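Local atomic coordinates of AB hydrolase-1 domain-containing protein (Streptococcus mutans, PDB entry 4L9A), a protein that probably hydrolyses carboxylic esters, as a carboxylesterase of the alpha/beta hydrolase fold. Residues 79-85 against 200-205; 97-101 against 126-131; 109-115 against 133-139. All blocks are in the same frame, centred on the assembly; numbering follows the deposited sequence.

How the contacts relate
Contacts 2 and 3 are neighbours, their centres about 11 Å apart, and both involve the unit strand 111-117, helix 120-130, strand 134-141. Contact 3 joins the two strands by backbone hydrogen bonds in the buried sheet. Contact 2 packs helix 120-130 against helix 93-106 by apolar side chains, with more solvent at its edge. The two meet where Ser131 probably hydrogen-bonds Tyr112 and selenomethionine Met128 lies on Leu114 and Cys135. Contact 1 stands apart, its centre about 23 and 27 Å from those of contacts 2 and 3; partly buried, it sets a loop against helix 188-206 through van der Waals contacts and a bridging water.

Contact 1: residues 79-85 against 200-205; sequences NSGYSPV and YCQRQL
Residues 79-85 form an irregular loop folded round a type II' beta turn from Ser80 to Ser83, closed by Ser83 N to Ser80 O at 3.1 Å, with Asn79 N to Pro84 O at 3.0 Å just outside it. Gly81 takes the second turn position at phi/psi 53/-129, and Asn79 is left-handed at 61/24. Residues 200-205 are a turn and a half of alpha helix inside 188-206. CA atoms approach most closely at Gly81-Cys201, 5.3 Å, and Val85-Leu205, 6.3 Å. Cys201, chi1 t, sets its SG 3.4 Å from Asn79 O and 3.5 Å from Ser80 CA, while its CB is 3.5 Å from Gly81 O. Tyr82 (m) and Tyr200 (t) meet obliquely, ring centroids 4.9 Å apart, planes at 41°, CD1 to CD1 3.3 Å. Val85 CG1 sits 3.7 Å from both Gln204 CB and Leu205 CD2. A water lies 2.6 Å from Tyr82 O, to which it donates, and 2.7 Å from Tyr200 OH. The loop follows strand 71-75, and Tyr82 N bonds Asp76; helix 188-206 belongs to the helical insertion between strands 134-141 and 235-239, consistent with the cap of many alpha/beta hydrolases. Close packing of side chains and backbone carbonyls therefore holds the two parts, without a direct hydrogen bond between them, and the water bridges Tyr82 O and Tyr200 OH.

Contact 2: residues 97-101 against 126-131; sequences VNAIL and QIMNQS
Both segments are helical, 97-101 within helix 93-106 and 126-130 at the C-terminal end of helix 120-130; their axes pass 10.2 Å apart at a signed crossing angle of -59°. CA atoms come nearest at Val97-Ile127, 6.4 Å, and Leu101-Ser131, 6.8 Å. Val97, chi1 t, points its CB toward the partner helix: CG2 lies 3.6 Å from Gln126 CB, and CG1 lies 4.0 Å from Gln130 NE2 and 4.3 Å from Ile127 CG1. Asn98 starts away from the partner and brings its amide back at the rim, OD1 4.3 Å from Gln130 OE1, a loose contact between two acceptor oxygens. These two helices flank the same face of the central sheet, as the helices before and after the fifth strand do in alpha/beta hydrolases; Ile127 also rests on Tyr112 and Leu114, and thus touches helix 93-106 and strand 111-117 alike. Ile100 (mt) goes down into this layer, its CG2 3.7 Å from Ile127 CD1, with Ile127 itself mt. Leu101, also mt, starts sideways and curls inward: CD1 is 4.0 Å from Gln130 OE1, and CD2 lies 3.7 Å from Ser131 CB and 4.4 Å from Ile127 CG2. Opposite Leu101 the partner helix runs out, Ser131 N still bonding Ile127 O at 2.8 Å while Gln130 N reaches the same oxygen at 3.1 Å. Ser131 leaves helical angles at -72/134, and its hydroxyl hydrogen-bonds Tyr112 OH on the adjoining strand.

Contact 3: residues 109-115 against 133-139; sequences FQSYLLC and KACLGFI
A beta bulge interrupts this parallel pair: Tyr112 faces Cys135 but Leu114 faces Phe138, so Leu136, at phi/psi -96/-11, is one residue extra. Tyr112 O takes Leu136 N at 2.7 Å, leaving Gly137 N buried without a partner. A CB on Gly137 would clash with Leu113 CD2. The strand axes approach to 4.6 Å at 39°, joined by Ala134 N to Gln110 O (3.2 Å), Tyr112 N to Ala134 O (2.9 Å), Leu114 N to Gly137 O (3.1 Å) and Ile139 N to Leu114 O (2.8 Å). Lys133, extended beyond chi1, bonds Phe109 O through NZ at 2.6 Å and makes a cation-pi contact, NZ 4.0 Å above the Phe109 ring centroid. Tyr112 (chi1 p) lays its ring over Cys135, CA 3.9 Å from the ring centroid. Leu114 and Phe138 share that face, under helix 120-130; Leu113 and Ile139 face helix 275-287. These are the neighbouring parallel strands of a beta-alpha-beta unit in the central alpha/beta hydrolase sheet.

Contact 1: residues 79-85 against 200-205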
ATOM      1  N   ASN A  79      -4.653 -13.355   2.017  1.00 19.94           N
ATOM      2  CA  ASN A  79      -5.923 -13.004   2.651  1.00 29.10           C
ATOM      3  C   ASN A  79      -6.505 -11.655   2.222  1.00 26.24           C
ATOM      4  O   ASN A  79      -7.290 -11.032   2.957  1.00 22.61           O
ATOM      5  CB  ASN A  79      -5.789 -13.033   4.172  1.00 24.85           C
ATOM      6  CG  ASN A  79      -5.446 -14.411   4.698  1.00 24.38           C
ATOM      7  OD1 ASN A  79      -5.973 -15.426   4.227  1.00 26.31           O
ATOM      8  ND2 ASN A  79      -4.562 -14.457   5.689  1.00 22.92           N
ATOM      9  N   SER A  80      -6.123 -11.198   1.041  1.00 18.48           N
ATOM     10  CA  SER A  80      -6.710  -9.980   0.501  1.00 19.50           C
ATOM     11  C   SER A  80      -6.919 -10.084  -0.994  1.00 20.75           C
ATOM     12  O   SER A  80      -6.186 -10.797  -1.683  1.00 23.59           O
ATOM     13  CB  SER A  80      -5.808  -8.779   0.792  1.00 31.83           C
ATOM     14  OG  SER A  80      -4.749  -8.735  -0.137  1.00 36.77           O
ATOM     15  N   GLY A  81      -7.902  -9.352  -1.502  1.00 20.02           N
ATOM     16  CA  GLY A  81      -8.100  -9.289  -2.932  1.00 15.71           C
ATOM     17  C   GLY A  81      -8.206 -10.689  -3.510  1.00 22.10           C
ATOM     18  O   GLY A  81      -8.971 -11.507  -3.011  1.00 18.88           O
ATOM     19  N   TYR A  82      -7.434 -10.977  -4.552  1.00 20.55           N
ATOM     20  CA  TYR A  82      -7.546 -12.280  -5.186  1.00 21.41           C
ATOM     21  C   TYR A  82      -6.385 -13.201  -4.822  1.00 22.59           C
ATOM     22  O   TYR A  82      -6.269 -14.290  -5.377  1.00 22.83           O
ATOM     23  CB  TYR A  82      -7.686 -12.148  -6.707  1.00 24.57           C
ATOM     24  CG  TYR A  82      -8.937 -11.408  -7.135  1.00 29.27           C
ATOM     25  CD1 TYR A  82     -10.172 -12.054  -7.195  1.00 26.02           C
ATOM     26  CD2 TYR A  82      -8.883 -10.067  -7.488  1.00 23.70           C
ATOM     27  CE1 TYR A  82     -11.317 -11.377  -7.582  1.00 30.73           C
ATOM     28  CE2 TYR A  82     -10.026  -9.385  -7.885  1.00 27.59           C
ATOM     29  CZ  TYR A  82     -11.239 -10.042  -7.924  1.00 26.31           C
ATOM     30  OH  TYR A  82     -12.377  -9.349  -8.313  1.00 23.48           O
ATOM     31  N   SER A  83      -5.512 -12.780  -3.910  1.00 20.95           N
ATOM     32  CA  SER A  83      -4.514 -13.734  -3.414  1.00 18.92           C
ATOM     33  C   SER A  83      -5.207 -14.799  -2.574  1.00 22.69           C
ATOM     34  O   SER A  83      -6.316 -14.583  -2.093  1.00 23.41           O
ATOM     35  CB  SER A  83      -3.396 -13.045  -2.635  1.00 17.89           C
ATOM     36  OG  SER A  83      -2.423 -12.516  -3.531  1.00 20.54           O
ATOM     37  N   PRO A  84      -4.564 -15.963  -2.404  1.00 21.23           N
ATOM     38  CA  PRO A  84      -5.222 -17.041  -1.661  1.00 22.27           C
ATOM     39  C   PRO A  84      -5.394 -16.707  -0.176  1.00 26.06           C
ATOM     40  O   PRO A  84      -4.663 -15.871   0.392  1.00 21.22           O
ATOM     41  CB  PRO A  84      -4.252 -18.223  -1.817  1.00 20.77           C
ATOM     42  CG  PRO A  84      -3.435 -17.906  -3.043  1.00 19.58           C
ATOM     43  CD  PRO A  84      -3.278 -16.392  -2.981  1.00 18.75           C
ATOM     44  N   VAL A  85      -6.371 -17.344   0.454  1.00 21.24           N
ATOM     45  CA  VAL A  85      -6.452 -17.280   1.905  1.00 23.06           C
ATOM     46  C   VAL A  85      -5.610 -18.406   2.504  1.00 27.59           C
ATOM     47  O   VAL A  85      -5.561 -19.520   1.967  1.00 27.39           O
ATOM     48  CB  VAL A  85      -7.902 -17.318   2.434  1.00 25.78           C
ATOM     49  CG1 VAL A  85      -8.709 -16.138   1.877  1.00 21.57           C
ATOM     50  CG2 VAL A  85      -8.568 -18.626   2.091  1.00 27.97           C
ATOM     51  N   TYR A 200     -15.211 -11.129  -3.032  1.00 30.07           N
ATOM     52  CA  TYR A 200     -14.602 -12.412  -3.372  1.00 32.96           C
ATOM     53  C   TYR A 200     -13.683 -12.815  -2.228  1.00 32.11           C
ATOM     54  O   TYR A 200     -13.740 -13.935  -1.738  1.00 30.61           O
ATOM     55  CB  TYR A 200     -13.809 -12.295  -4.667  1.00 33.82           C
ATOM     56  CG  TYR A 200     -12.878 -13.455  -4.937  1.00 33.23           C
ATOM     57  CD1 TYR A 200     -11.560 -13.434  -4.489  1.00 31.38           C
ATOM     58  CD2 TYR A 200     -13.315 -14.569  -5.651  1.00 41.97           C
ATOM     59  CE1 TYR A 200     -10.703 -14.487  -4.742  1.00 32.42           C
ATOM     60  CE2 TYR A 200     -12.469 -15.632  -5.908  1.00 39.71           C
ATOM     61  CZ  TYR A 200     -11.169 -15.586  -5.457  1.00 37.23           C
ATOM     62  OH  TYR A 200     -10.332 -16.642  -5.713  1.00 34.55           O
ATOM     63  N   CYS A 201     -12.843 -11.879  -1.797  1.00 23.12           N
ATOM     64  CA  CYS A 201     -11.951 -12.120  -0.668  1.00 22.56           C
ATOM     65  C   CYS A 201     -12.718 -12.555   0.595  1.00 26.24           C
ATOM     66  O   CYS A 201     -12.379 -13.559   1.237  1.00 25.85           O
ATOM     67  CB  CYS A 201     -11.136 -10.858  -0.368  1.00 20.02           C
ATOM     68  SG  CYS A 201     -10.022 -11.074   1.017  1.00 24.22           S
ATOM     69  N   GLN A 202     -13.748 -11.797   0.961  1.00 26.07           N
ATOM     70  CA  GLN A 202     -14.515 -12.120   2.164  1.00 23.16           C
ATOM     71  C   GLN A 202     -15.173 -13.489   2.068  1.00 26.28           C
ATOM     72  O   GLN A 202     -15.250 -14.233   3.050  1.00 28.13           O
ATOM     73  CB  GLN A 202     -15.581 -11.060   2.438  1.00 26.05           C
ATOM     74  CG  GLN A 202     -16.517 -11.436   3.604  1.00 33.31           C
ATOM     75  CD  GLN A 202     -15.812 -11.364   4.955  1.00 40.64           C
ATOM     76  OE1 GLN A 202     -15.310 -12.367   5.474  1.00 36.85           O
ATOM     77  NE2 GLN A 202     -15.769 -10.168   5.526  1.00 34.50           N
ATOM     78  N   ARG A 203     -15.650 -13.818   0.877  1.00 24.05           N
ATOM     79  CA  ARG A 203     -16.225 -15.131   0.643  1.00 25.76           C
ATOM     80  C   ARG A 203     -15.197 -16.237   0.925  1.00 32.49           C
ATOM     81  O   ARG A 203     -15.488 -17.185   1.655  1.00 31.71           O
ATOM     82  CB  ARG A 203     -16.758 -15.216  -0.785  1.00 34.78           C
ATOM     83  CG  ARG A 203     -17.374 -16.555  -1.148  1.00 54.95           C
ATOM     84  CD  ARG A 203     -18.157 -16.469  -2.455  1.00 68.56           C
ATOM     85  NE  ARG A 203     -17.384 -15.910  -3.571  1.00 76.11           N
ATOM     86  CZ  ARG A 203     -17.528 -14.673  -4.047  1.00 78.73           C
ATOM     87  NH1 ARG A 203     -18.416 -13.845  -3.509  1.00 80.93           N
ATOM     88  NH2 ARG A 203     -16.784 -14.260  -5.066  1.00 75.78           N
ATOM     89  N   GLN A 204     -14.002 -16.124   0.349  1.00 29.36           N
ATOM     90  CA  GLN A 204     -12.958 -17.113   0.618  1.00 32.92           C
ATOM     91  C   GLN A 204     -12.595 -17.128   2.117  1.00 29.01           C
ATOM     92  O   GLN A 204     -12.378 -18.185   2.706  1.00 26.80           O
ATOM     93  CB  GLN A 204     -11.703 -16.845  -0.232  1.00 31.68           C
ATOM     94  CG  GLN A 204     -11.971 -16.585  -1.718  1.00 36.64           C
ATOM     95  CD  GLN A 204     -12.797 -17.681  -2.384  1.00 47.32           C
ATOM     96  OE1 GLN A 204     -12.565 -18.874  -2.168  1.00 39.22           O
ATOM     97  NE2 GLN A 204     -13.775 -17.274  -3.195  1.00 51.00           N
ATOM     98  N   LEU A 205     -12.531 -15.955   2.734  1.00 26.52           N
ATOM     99  CA  LEU A 205     -12.199 -15.868   4.156  1.00 25.04           C
ATOM    100  C   LEU A 205     -13.223 -16.536   5.056  1.00 28.95           C
ATOM    101  O   LEU A 205     -12.885 -16.978   6.150  1.00 30.73           O
ATOM    102  CB  LEU A 205     -11.984 -14.418   4.586  1.00 26.77           C
ATOM    103  CG  LEU A 205     -10.610 -13.855   4.217  1.00 25.80           C
ATOM    104  CD1 LEU A 205     -10.614 -12.327   4.374  1.00 22.60           C
ATOM    105  CD2 LEU A 205      -9.514 -14.474   5.071  1.00 25.28           C
TER
HETATM  106  O   HOH W   1      -7.794 -16.378  -4.934  1.00 30.36           O

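Contact 2: residues 97-101 against 126-131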
ATOM      1  N   VAL A  97       8.375  -9.928   2.703  1.00 24.83           N
ATOM      2  CA  VAL A  97       9.368  -9.201   1.913  1.00 23.23           C
ATOM      3  C   VAL A  97      10.137 -10.112   0.929  1.00 32.18           C
ATOM      4  O   VAL A  97      10.360  -9.731  -0.223  1.00 30.38           O
ATOM      5  CB  VAL A  97      10.361  -8.423   2.812  1.00 23.67           C
ATOM      6  CG1 VAL A  97      11.536  -7.883   1.992  1.00 27.15           C
ATOM      7  CG2 VAL A  97       9.645  -7.268   3.505  1.00 22.09           C
ATOM      8  N   ASN A  98      10.550 -11.298   1.382  1.00 25.12           N
ATOM      9  CA  ASN A  98      11.200 -12.261   0.490  1.00 31.75           C
ATOM     10  C   ASN A  98      10.282 -12.692  -0.653  1.00 29.65           C
ATOM     11  O   ASN A  98      10.728 -12.852  -1.782  1.00 33.31           O
ATOM     12  CB  ASN A  98      11.757 -13.480   1.258  1.00 27.21           C
ATOM     13  CG  ASN A  98      12.991 -13.128   2.080  1.00 41.41           C
ATOM     14  OD1 ASN A  98      13.621 -12.101   1.841  1.00 38.22           O
ATOM     15  ND2 ASN A  98      13.340 -13.975   3.050  1.00 35.48           N
ATOM     16  N   ALA A  99       8.994 -12.854  -0.368  1.00 25.44           N
ATOM     17  CA  ALA A  99       8.046 -13.227  -1.419  1.00 27.86           C
ATOM     18  C   ALA A  99       7.936 -12.101  -2.447  1.00 29.56           C
ATOM     19  O   ALA A  99       7.941 -12.344  -3.648  1.00 30.07           O
ATOM     20  CB  ALA A  99       6.687 -13.540  -0.828  1.00 25.16           C
ATOM     21  N   ILE A 100       7.852 -10.859  -1.975  1.00 26.20           N
ATOM     22  CA  ILE A 100       7.777  -9.723  -2.890  1.00 24.48           C
ATOM     23  C   ILE A 100       9.025  -9.617  -3.762  1.00 25.07           C
ATOM     24  O   ILE A 100       8.923  -9.387  -4.966  1.00 27.25           O
ATOM     25  CB  ILE A 100       7.512  -8.395  -2.146  1.00 28.21           C
ATOM     26  CG1 ILE A 100       6.138  -8.450  -1.479  1.00 23.19           C
ATOM     27  CG2 ILE A 100       7.603  -7.208  -3.103  1.00 26.68           C
ATOM     28  CD1 ILE A 100       5.840  -7.282  -0.526  1.00 20.63           C
ATOM     29  N   LEU A 101      10.200  -9.794  -3.162  1.00 24.07           N
ATOM     30  CA  LEU A 101      11.450  -9.781  -3.932  1.00 29.46           C
ATOM     31  C   LEU A 101      11.536 -10.876  -5.007  1.00 28.46           C
ATOM     32  O   LEU A 101      12.133 -10.675  -6.068  1.00 31.28           O
ATOM     33  CB  LEU A 101      12.658  -9.862  -2.999  1.00 36.34           C
ATOM     34  CG  LEU A 101      12.843  -8.628  -2.113  1.00 36.05           C
ATOM     35  CD1 LEU A 101      13.862  -8.936  -1.020  1.00 39.47           C
ATOM     36  CD2 LEU A 101      13.275  -7.421  -2.949  1.00 33.86           C
ATOM     37  N   GLN A 126      11.666  -2.289   3.843  1.00 30.80           N
ATOM     38  CA  GLN A 126      12.607  -3.410   3.736  1.00 32.99           C
ATOM     39  C   GLN A 126      12.972  -3.683   2.283  1.00 29.01           C
ATOM     40  O   GLN A 126      14.124  -3.938   1.969  1.00 30.95           O
ATOM     41  CB  GLN A 126      12.023  -4.671   4.376  1.00 31.40           C
ATOM     42  CG  GLN A 126      11.490  -4.444   5.777  1.00 40.39           C
ATOM     43  CD  GLN A 126      12.582  -4.051   6.752  1.00 52.34           C
ATOM     44  OE1 GLN A 126      13.761  -4.293   6.502  1.00 56.67           O
ATOM     45  NE2 GLN A 126      12.193  -3.447   7.873  1.00 49.89           N
ATOM     46  N   ILE A 127      11.976  -3.628   1.404  1.00 31.46           N
ATOM     47  CA  ILE A 127      12.190  -3.821  -0.027  1.00 31.27           C
ATOM     48  C   ILE A 127      13.248  -2.862  -0.586  1.00 32.46           C
ATOM     49  O   ILE A 127      14.188  -3.271  -1.268  1.00 30.51           O
ATOM     50  CB  ILE A 127      10.859  -3.647  -0.799  1.00 32.29           C
ATOM     51  CG1 ILE A 127       9.858  -4.724  -0.370  1.00 27.47           C
ATOM     52  CG2 ILE A 127      11.096  -3.684  -2.305  1.00 24.01           C
ATOM     53  CD1 ILE A 127       8.431  -4.439  -0.780  1.00 30.08           C
HETATM   54  N   MSE A 128      13.104  -1.577  -0.294  1.00 33.58           N
HETATM   55  CA  MSE A 128      14.038  -0.590  -0.823  1.00 34.27           C
HETATM   56  C   MSE A 128      15.434  -0.790  -0.240  1.00 38.77           C
HETATM   57  O   MSE A 128      16.433  -0.509  -0.892  1.00 39.23           O
HETATM   58  CB  MSE A 128      13.532   0.831  -0.553  1.00 34.84           C
HETATM   59  CG  MSE A 128      12.189   1.128  -1.213  1.00 37.01           C
HETATM   60 SE   MSE A 128      11.607   3.005  -0.951  1.00 45.98          SE
HETATM   61  CE  MSE A 128      10.976   2.881   0.905  1.00 36.05           C
ATOM     62  N   ASN A 129      15.498  -1.291   0.987  1.00 36.00           N
ATOM     63  CA  ASN A 129      16.777  -1.547   1.642  1.00 41.86           C
ATOM     64  C   ASN A 129      17.448  -2.840   1.156  1.00 43.20           C
ATOM     65  O   ASN A 129      18.667  -2.985   1.255  1.00 46.32           O
ATOM     66  CB  ASN A 129      16.574  -1.545   3.167  1.00 44.60           C
ATOM     67  CG  ASN A 129      17.850  -1.805   3.942  1.00 52.65           C
ATOM     68  OD1 ASN A 129      18.768  -0.981   3.957  1.00 54.35           O
ATOM     69  ND2 ASN A 129      17.902  -2.945   4.621  1.00 57.70           N
ATOM     70  N   GLN A 130      16.670  -3.772   0.602  1.00 44.04           N
ATOM     71  CA  GLN A 130      17.217  -5.094   0.265  1.00 41.52           C
ATOM     72  C   GLN A 130      17.280  -5.438  -1.226  1.00 48.11           C
ATOM     73  O   GLN A 130      18.044  -6.321  -1.621  1.00 48.54           O
ATOM     74  CB  GLN A 130      16.429  -6.200   0.968  1.00 45.11           C
ATOM     75  CG  GLN A 130      16.359  -6.099   2.474  1.00 51.10           C
ATOM     76  CD  GLN A 130      15.526  -7.214   3.065  1.00 55.60           C
ATOM     77  OE1 GLN A 130      15.519  -8.340   2.550  1.00 53.11           O
ATOM     78  NE2 GLN A 130      14.806  -6.911   4.143  1.00 55.68           N
ATOM     79  N   SER A 131      16.467  -4.775  -2.042  1.00 45.85           N
ATOM     80  CA  SER A 131      16.338  -5.127  -3.458  1.00 44.42           C
ATOM     81  C   SER A 131      17.568  -4.751  -4.264  1.00 50.23           C
ATOM     82  O   SER A 131      18.072  -3.638  -4.144  1.00 46.36           O
ATOM     83  CB  SER A 131      15.141  -4.412  -4.070  1.00 49.35           C
ATOM     84  OG  SER A 131      15.345  -3.005  -4.047  1.00 57.22           O
TER

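Contact 3: residues 109-115 against 133-139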
ATOM      1  N   PHE A 109      11.580  -5.370 -15.314  1.00 43.67           N
ATOM      2  CA  PHE A 109      11.961  -4.002 -14.951  1.00 47.38           C
ATOM      3  C   PHE A 109      13.273  -3.958 -14.172  1.00 38.62           C
ATOM      4  O   PHE A 109      13.538  -4.823 -13.342  1.00 43.22           O
ATOM      5  CB  PHE A 109      10.839  -3.289 -14.186  1.00 45.72           C
ATOM      6  CG  PHE A 109      10.570  -3.846 -12.813  1.00 39.73           C
ATOM      7  CD1 PHE A 109       9.648  -4.867 -12.629  1.00 35.75           C
ATOM      8  CD2 PHE A 109      11.203  -3.312 -11.697  1.00 43.36           C
ATOM      9  CE1 PHE A 109       9.376  -5.363 -11.350  1.00 34.15           C
ATOM     10  CE2 PHE A 109      10.942  -3.800 -10.419  1.00 33.73           C
ATOM     11  CZ  PHE A 109      10.020  -4.834 -10.246  1.00 36.01           C
ATOM     12  N   GLN A 110      14.106  -2.964 -14.458  1.00 40.57           N
ATOM     13  CA  GLN A 110      15.382  -2.849 -13.759  1.00 46.06           C
ATOM     14  C   GLN A 110      15.356  -1.784 -12.649  1.00 47.89           C
ATOM     15  O   GLN A 110      16.139  -1.845 -11.702  1.00 49.12           O
ATOM     16  CB  GLN A 110      16.532  -2.609 -14.741  1.00 48.56           C
ATOM     17  CG  GLN A 110      16.981  -3.883 -15.453  1.00 58.13           C
ATOM     18  CD  GLN A 110      17.199  -5.035 -14.481  1.00 72.16           C
ATOM     19  OE1 GLN A 110      17.690  -4.838 -13.368  1.00 83.04           O
ATOM     20  NE2 GLN A 110      16.809  -6.240 -14.888  1.00 76.92           N
ATOM     21  N   SER A 111      14.454  -0.818 -12.773  1.00 44.92           N
ATOM     22  CA  SER A 111      14.263   0.182 -11.716  1.00 45.07           C
ATOM     23  C   SER A 111      12.781   0.330 -11.374  1.00 45.92           C
ATOM     24  O   SER A 111      11.905  -0.043 -12.168  1.00 40.48           O
ATOM     25  CB  SER A 111      14.854   1.524 -12.133  1.00 48.17           C
ATOM     26  OG  SER A 111      14.221   1.996 -13.308  1.00 51.41           O
ATOM     27  N   TYR A 112      12.490   0.861 -10.189  1.00 39.97           N
ATOM     28  CA  TYR A 112      11.108   0.969  -9.756  1.00 35.52           C
ATOM     29  C   TYR A 112      10.870   2.122  -8.787  1.00 38.55           C
ATOM     30  O   TYR A 112      11.808   2.670  -8.199  1.00 36.09           O
ATOM     31  CB  TYR A 112      10.675  -0.333  -9.089  1.00 28.90           C
ATOM     32  CG  TYR A 112      11.369  -0.586  -7.772  1.00 33.12           C
ATOM     33  CD1 TYR A 112      12.679  -1.059  -7.732  1.00 37.70           C
ATOM     34  CD2 TYR A 112      10.723  -0.343  -6.573  1.00 27.79           C
ATOM     35  CE1 TYR A 112      13.323  -1.291  -6.521  1.00 38.57           C
ATOM     36  CE2 TYR A 112      11.352  -0.568  -5.354  1.00 29.04           C
ATOM     37  CZ  TYR A 112      12.652  -1.039  -5.333  1.00 40.44           C
ATOM     38  OH  TYR A 112      13.271  -1.265  -4.121  1.00 37.86           O
ATOM     39  N   LEU A 113       9.602   2.483  -8.646  1.00 38.85           N
ATOM     40  CA  LEU A 113       9.142   3.315  -7.539  1.00 39.29           C
ATOM     41  C   LEU A 113       8.090   2.512  -6.799  1.00 36.45           C
ATOM     42  O   LEU A 113       7.306   1.786  -7.412  1.00 33.43           O
ATOM     43  CB  LEU A 113       8.538   4.627  -8.035  1.00 37.03           C
ATOM     44  CG  LEU A 113       9.510   5.676  -8.573  1.00 42.29           C
ATOM     45  CD1 LEU A 113       9.859   5.374 -10.020  1.00 41.83           C
ATOM     46  CD2 LEU A 113       8.896   7.064  -8.449  1.00 42.26           C
ATOM     47  N   LEU A 114       8.102   2.613  -5.479  1.00 29.81           N
ATOM     48  CA  LEU A 114       7.098   1.972  -4.648  1.00 25.36           C
ATOM     49  C   LEU A 114       6.014   2.983  -4.311  1.00 27.55           C
ATOM     50  O   LEU A 114       6.318   4.113  -3.920  1.00 28.62           O
ATOM     51  CB  LEU A 114       7.734   1.472  -3.355  1.00 31.67           C
ATOM     52  CG  LEU A 114       8.203   0.021  -3.372  1.00 36.50           C
ATOM     53  CD1 LEU A 114       9.152  -0.268  -2.210  1.00 32.12           C
ATOM     54  CD2 LEU A 114       6.991  -0.900  -3.355  1.00 36.90           C
ATOM     55  N   CYS A 115       4.756   2.578  -4.459  1.00 23.90           N
ATOM     56  CA  CYS A 115       3.624   3.412  -4.078  1.00 24.64           C
ATOM     57  C   CYS A 115       2.769   2.582  -3.141  1.00 28.34           C
ATOM     58  O   CYS A 115       2.266   1.527  -3.522  1.00 27.38           O
ATOM     59  CB  CYS A 115       2.813   3.838  -5.312  1.00 26.71           C
ATOM     60  SG  CYS A 115       1.338   4.874  -4.943  1.00 28.01           S
ATOM     61  N   LYS A 133      17.418  -4.447  -7.431  1.00 48.00           N
ATOM     62  CA  LYS A 133      16.878  -3.501  -8.408  1.00 47.14           C
ATOM     63  C   LYS A 133      16.885  -2.107  -7.808  1.00 52.12           C
ATOM     64  O   LYS A 133      16.788  -1.955  -6.588  1.00 48.75           O
ATOM     65  CB  LYS A 133      15.471  -3.903  -8.855  1.00 42.33           C
ATOM     66  CG  LYS A 133      15.495  -5.142  -9.765  1.00 44.74           C
ATOM     67  CD  LYS A 133      14.128  -5.543 -10.294  1.00 43.85           C
ATOM     68  CE  LYS A 133      14.256  -6.827 -11.126  1.00 49.05           C
ATOM     69  NZ  LYS A 133      13.099  -7.074 -12.027  1.00 45.51           N
ATOM     70  N   ALA A 134      17.002  -1.095  -8.663  1.00 48.97           N
ATOM     71  CA  ALA A 134      17.178   0.272  -8.198  1.00 43.97           C
ATOM     72  C   ALA A 134      15.858   0.966  -7.912  1.00 50.53           C
ATOM     73  O   ALA A 134      15.006   1.102  -8.789  1.00 42.75           O
ATOM     74  CB  ALA A 134      17.989   1.085  -9.200  1.00 43.98           C
ATOM     75  N   CYS A 135      15.708   1.432  -6.678  1.00 51.28           N
ATOM     76  CA  CYS A 135      14.539   2.203  -6.302  1.00 41.13           C
ATOM     77  C   CYS A 135      14.743   3.674  -6.641  1.00 38.99           C
ATOM     78  O   CYS A 135      15.719   4.287  -6.207  1.00 39.89           O
ATOM     79  CB  CYS A 135      14.268   2.037  -4.812  1.00 42.31           C
ATOM     80  SG  CYS A 135      12.764   2.836  -4.276  1.00 35.89           S
ATOM     81  N   LEU A 136      13.827   4.243  -7.415  1.00 37.87           N
ATOM     82  CA  LEU A 136      13.927   5.656  -7.790  1.00 34.39           C
ATOM     83  C   LEU A 136      13.101   6.597  -6.904  1.00 34.94           C
ATOM     84  O   LEU A 136      13.243   7.818  -6.992  1.00 42.66           O
ATOM     85  CB  LEU A 136      13.501   5.855  -9.242  1.00 41.30           C
ATOM     86  CG  LEU A 136      14.310   5.054 -10.259  1.00 50.23           C
ATOM     87  CD1 LEU A 136      13.709   5.201 -11.641  1.00 54.30           C
ATOM     88  CD2 LEU A 136      15.756   5.501 -10.246  1.00 54.05           C
ATOM     89  N   GLY A 137      12.230   6.046  -6.073  1.00 38.70           N
ATOM     90  CA  GLY A 137      11.346   6.888  -5.295  1.00 33.51           C
ATOM     91  C   GLY A 137      10.346   6.114  -4.471  1.00 36.16           C
ATOM     92  O   GLY A 137       9.973   4.980  -4.800  1.00 32.69           O
ATOM     93  N   PHE A 138       9.907   6.739  -3.386  1.00 26.84           N
ATOM     94  CA  PHE A 138       8.844   6.196  -2.554  1.00 29.49           C
ATOM     95  C   PHE A 138       7.671   7.162  -2.568  1.00 28.07           C
ATOM     96  O   PHE A 138       7.858   8.361  -2.392  1.00 27.07           O
ATOM     97  CB  PHE A 138       9.338   5.991  -1.121  1.00 29.13           C
ATOM     98  CG  PHE A 138       8.259   5.549  -0.166  1.00 28.52           C
ATOM     99  CD1 PHE A 138       7.800   4.238  -0.175  1.00 24.45           C
ATOM    100  CD2 PHE A 138       7.714   6.447   0.747  1.00 27.99           C
ATOM    101  CE1 PHE A 138       6.804   3.821   0.701  1.00 23.59           C
ATOM    102  CE2 PHE A 138       6.724   6.047   1.618  1.00 24.33           C
ATOM    103  CZ  PHE A 138       6.261   4.729   1.599  1.00 25.55           C
ATOM    104  N   ILE A 139       6.470   6.640  -2.796  1.00 27.98           N
ATOM    105  CA  ILE A 139       5.257   7.446  -2.773  1.00 28.63           C
ATOM    106  C   ILE A 139       4.347   6.864  -1.701  1.00 28.69           C
ATOM    107  O   ILE A 139       3.837   5.753  -1.837  1.00 27.09           O
ATOM    108  CB  ILE A 139       4.523   7.425  -4.131  1.00 24.55           C
ATOM    109  CG1 ILE A 139       5.494   7.706  -5.289  1.00 30.02           C
ATOM    110  CG2 ILE A 139       3.366   8.405  -4.123  1.00 29.47           C
ATOM    111  CD1 ILE A 139       6.171   9.062  -5.219  1.00 37.79           C
TER